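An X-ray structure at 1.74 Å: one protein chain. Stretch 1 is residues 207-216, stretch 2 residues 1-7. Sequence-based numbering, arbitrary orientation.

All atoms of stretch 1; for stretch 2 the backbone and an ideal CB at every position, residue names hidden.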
# COMPACT_ATOMS: atom_id res chain seq x y z
N GLU A 207 -14.45 0.63 -7.87
CA GLU A 207 -15.69 1.22 -7.34
C GLU A 207 -15.46 2.56 -6.63
O GLU A 207 -16.40 3.22 -6.20
CB GLU A 207 -16.40 0.24 -6.40
CG GLU A 207 -17.04 -0.97 -7.14
CD GLU A 207 -17.24 -2.23 -6.27
OE1 GLU A 207 -17.07 -2.18 -5.02
OE2 GLU A 207 -17.54 -3.29 -6.88
N ILE A 208 -14.19 2.94 -6.50
CA ILE A 208 -13.86 4.14 -5.70
C ILE A 208 -14.44 5.40 -6.38
O ILE A 208 -14.99 6.28 -5.72
CB ILE A 208 -12.35 4.25 -5.52
CG1 ILE A 208 -11.85 3.13 -4.56
CG2 ILE A 208 -11.96 5.66 -5.00
CD1 ILE A 208 -10.32 3.04 -4.42
N LEU A 209 -14.34 5.45 -7.70
CA LEU A 209 -14.88 6.61 -8.43
C LEU A 209 -16.35 6.89 -8.11
O LEU A 209 -16.71 7.99 -7.77
CB LEU A 209 -14.64 6.44 -9.93
CG LEU A 209 -15.28 7.53 -10.81
CD1 LEU A 209 -14.77 8.94 -10.52
CD2 LEU A 209 -15.01 7.18 -12.22
N ASN A 210 -17.21 5.87 -8.20
CA ASN A 210 -18.61 6.06 -7.85
C ASN A 210 -18.86 6.43 -6.38
O ASN A 210 -19.75 7.24 -6.07
CB ASN A 210 -19.47 4.87 -8.30
CG ASN A 210 -19.57 4.76 -9.82
OD1 ASN A 210 -19.39 5.74 -10.55
ND2 ASN A 210 -19.88 3.56 -10.30
N VAL A 211 -18.05 5.89 -5.47
CA VAL A 211 -18.11 6.40 -4.10
C VAL A 211 -17.86 7.91 -4.06
O VAL A 211 -18.58 8.65 -3.39
CB VAL A 211 -17.12 5.67 -3.16
CG1 VAL A 211 -17.09 6.37 -1.80
CG2 VAL A 211 -17.57 4.22 -3.00
N LEU A 212 -16.82 8.38 -4.74
CA LEU A 212 -16.50 9.81 -4.69
C LEU A 212 -17.63 10.65 -5.29
O LEU A 212 -17.95 11.70 -4.76
CB LEU A 212 -15.17 10.12 -5.38
CG LEU A 212 -14.02 9.41 -4.63
CD1 LEU A 212 -12.75 9.53 -5.47
CD2 LEU A 212 -13.86 9.97 -3.25
N LYS A 213 -18.22 10.16 -6.39
CA LYS A 213 -19.34 10.89 -7.03
C LYS A 213 -20.53 11.00 -6.05
O LYS A 213 -21.24 12.01 -6.00
CB LYS A 213 -19.72 10.20 -8.35
CG LYS A 213 -18.71 10.33 -9.45
CD LYS A 213 -19.22 9.69 -10.73
CE LYS A 213 -18.36 10.10 -11.91
NZ LYS A 213 -18.84 9.41 -13.14
N GLU A 214 -20.69 9.99 -5.20
CA GLU A 214 -21.73 9.98 -4.19
C GLU A 214 -21.45 10.97 -3.06
O GLU A 214 -22.35 11.72 -2.65
CB GLU A 214 -21.90 8.56 -3.64
CG GLU A 214 -22.94 8.41 -2.48
CD GLU A 214 -22.70 7.17 -1.60
OE1 GLU A 214 -21.79 6.34 -1.92
OE2 GLU A 214 -23.41 7.03 -0.57
N VAL A 215 -20.20 11.00 -2.55
CA VAL A 215 -19.92 11.73 -1.29
C VAL A 215 -19.29 13.13 -1.41
O VAL A 215 -19.34 13.92 -0.44
CB VAL A 215 -19.06 10.87 -0.28
CG1 VAL A 215 -19.74 9.55 -0.00
CG2 VAL A 215 -17.64 10.65 -0.78
N LEU A 216 -18.67 13.43 -2.54
CA LEU A 216 -18.06 14.76 -2.74
C LEU A 216 -19.08 15.79 -3.18
O LEU A 216 -20.14 15.45 -3.72
CB LEU A 216 -16.89 14.71 -3.72
CG LEU A 216 -15.71 13.80 -3.31
CD1 LEU A 216 -14.54 14.06 -4.27
CD2 LEU A 216 -15.30 14.00 -1.85
OXT LEU A 216 -18.85 17.00 -3.00
N UNK A 1 -16.80 18.26 1.46
CA UNK A 1 -15.58 17.48 1.83
C UNK A 1 -14.41 18.37 1.46
O UNK A 1 -14.49 19.15 0.50
CB UNK A 1 -15.50 16.13 1.12
N UNK A 2 -13.30 18.25 2.20
CA UNK A 2 -12.16 19.11 1.93
C UNK A 2 -10.95 18.35 1.47
O UNK A 2 -10.05 18.91 0.82
CB UNK A 2 -11.80 19.92 3.18
N UNK A 3 -10.90 17.05 1.78
CA UNK A 3 -9.81 16.24 1.28
C UNK A 3 -10.18 14.77 1.15
O UNK A 3 -11.08 14.28 1.83
CB UNK A 3 -8.59 16.39 2.20
N UNK A 4 -9.45 14.11 0.26
CA UNK A 4 -9.54 12.66 0.12
C UNK A 4 -8.13 12.08 0.29
O UNK A 4 -7.17 12.58 -0.32
CB UNK A 4 -10.14 12.27 -1.23
N UNK A 5 -7.99 11.10 1.18
CA UNK A 5 -6.71 10.49 1.49
C UNK A 5 -6.66 9.03 1.01
O UNK A 5 -7.58 8.26 1.30
CB UNK A 5 -6.44 10.57 2.99
N UNK A 6 -5.61 8.65 0.30
CA UNK A 6 -5.45 7.29 -0.19
C UNK A 6 -4.26 6.63 0.47
O UNK A 6 -3.16 7.20 0.51
CB UNK A 6 -5.29 7.28 -1.71
N UNK A 7 -4.42 5.39 0.91
CA UNK A 7 -3.26 4.52 1.10
C UNK A 7 -2.67 4.17 -0.27
O UNK A 7 -3.37 4.27 -1.29
CB UNK A 7 -3.64 3.25 1.87

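Most of stretch 1 is helix, its amides bonding back to carbonyls four residues earlier, as in Leu212 N to Ile208 O at 3.0 Å. That spacing brings Ile208, Leu212 and Leu216 to the side that meets stretch 2. Their side chains offer hydrocarbon; the charge here is the C-terminal carboxylate of Leu216, which lies at the end of the stretch.

Position 1 lies beside the end of the helix. Its CA-to-CB bond points toward stretch 1, and the ideal CB is 3.7 Å from Leu216 CD2, with Val215 O 4.7 Å away. The surroundings of the CB are mostly apolar, so a flexible or branched aliphatic chain would suit, and a long one could reach Val215. The deposited residue is Met1, present as selenomethionine. Its CB packs 3.6 Å from Leu216 CD2, and the chain, with chi1 t and both chi2 and chi3 p, bends so that its CE comes 4.3 Å from Val215 CB and 3.7 Å from Val215 O. The backbone adds a polar link: one water accepts from Met1 N at 2.9 Å and donates to Leu216 OXT at 2.7 Å, joining the two chain ends without a direct hydrogen bond.

Position 2 points away and finds nothing of stretch 1 near its CB, so this contact tolerates almost anything there, charge included; it is Glu2.

Position 3, where the strand begins, also points away. Stretch 1 sets no size limit, and the residue is Ala3.

Position 4 points toward the helix. Its extended phi/psi of -124/128° suits beta-branched residues, and the ideal CB stands 4.8 Å from Leu212 CD2 and 5.5 Å from Leu216 CD2. The space between two leucine methyls calls for a modest aliphatic group: valine, isoleucine or leucine are all plausible. Val4 fills it, chi1 t, with CG2 reaching both neighbours, 4.1 Å from Leu212 CD2 and 4.0 Å from Leu216 CD2.

Position 5 has no part of stretch 1 within reach. Its beta geometry would accept a branched residue, though the helix does not require one; Ile5 is found.

Position 6 is subtler. Its CB leaves sideways, with nothing of stretch 1 within 5.5 Å, so a short side chain would fall short. A long apolar one, aromatic or perhaps methionine, could span the gap. Phe6 does so: with chi1 m, its ring extends until CE1 is 4.0 Å from Ile208 CG2, the methyl lying at the ring edge, near its plane.

Position 7 is again out of reach, leaving the choice to other surroundings; the residue is Asp7.

Stretch 2 1-7: MEAVIFD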
# COMPACT_ATOMS: atom_id res chain seq x y z
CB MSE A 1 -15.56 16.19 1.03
CG MSE A 1 -14.87 15.01 1.71
SE MSE A 1 -15.66 14.45 3.35
CE MSE A 1 -17.28 13.59 2.56
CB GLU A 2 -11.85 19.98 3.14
CG GLU A 2 -12.92 21.06 3.35
CD GLU A 2 -12.59 22.08 4.41
OE1 GLU A 2 -11.45 22.08 4.93
OE2 GLU A 2 -13.48 22.91 4.73
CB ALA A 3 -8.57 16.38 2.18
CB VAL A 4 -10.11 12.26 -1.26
CG1 VAL A 4 -10.17 10.73 -1.42
CG2 VAL A 4 -11.54 12.83 -1.45
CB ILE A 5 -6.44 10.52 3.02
CG1 ILE A 5 -6.62 11.96 3.61
CG2 ILE A 5 -5.05 9.97 3.28
CD1 ILE A 5 -6.74 11.99 5.16
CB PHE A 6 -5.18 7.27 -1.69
CG PHE A 6 -6.40 7.57 -2.53
CD1 PHE A 6 -7.11 6.52 -3.14
CD2 PHE A 6 -6.84 8.89 -2.70
CE1 PHE A 6 -8.26 6.80 -3.94
CE2 PHE A 6 -7.97 9.16 -3.49
CZ PHE A 6 -8.68 8.10 -4.08
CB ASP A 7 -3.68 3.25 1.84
CG ASP A 7 -2.50 2.42 2.30
OD1 ASP A 7 -1.43 3.00 2.57
OD2 ASP A 7 -2.64 1.20 2.33
O HOH W 1 -17.14 18.31 -1.43
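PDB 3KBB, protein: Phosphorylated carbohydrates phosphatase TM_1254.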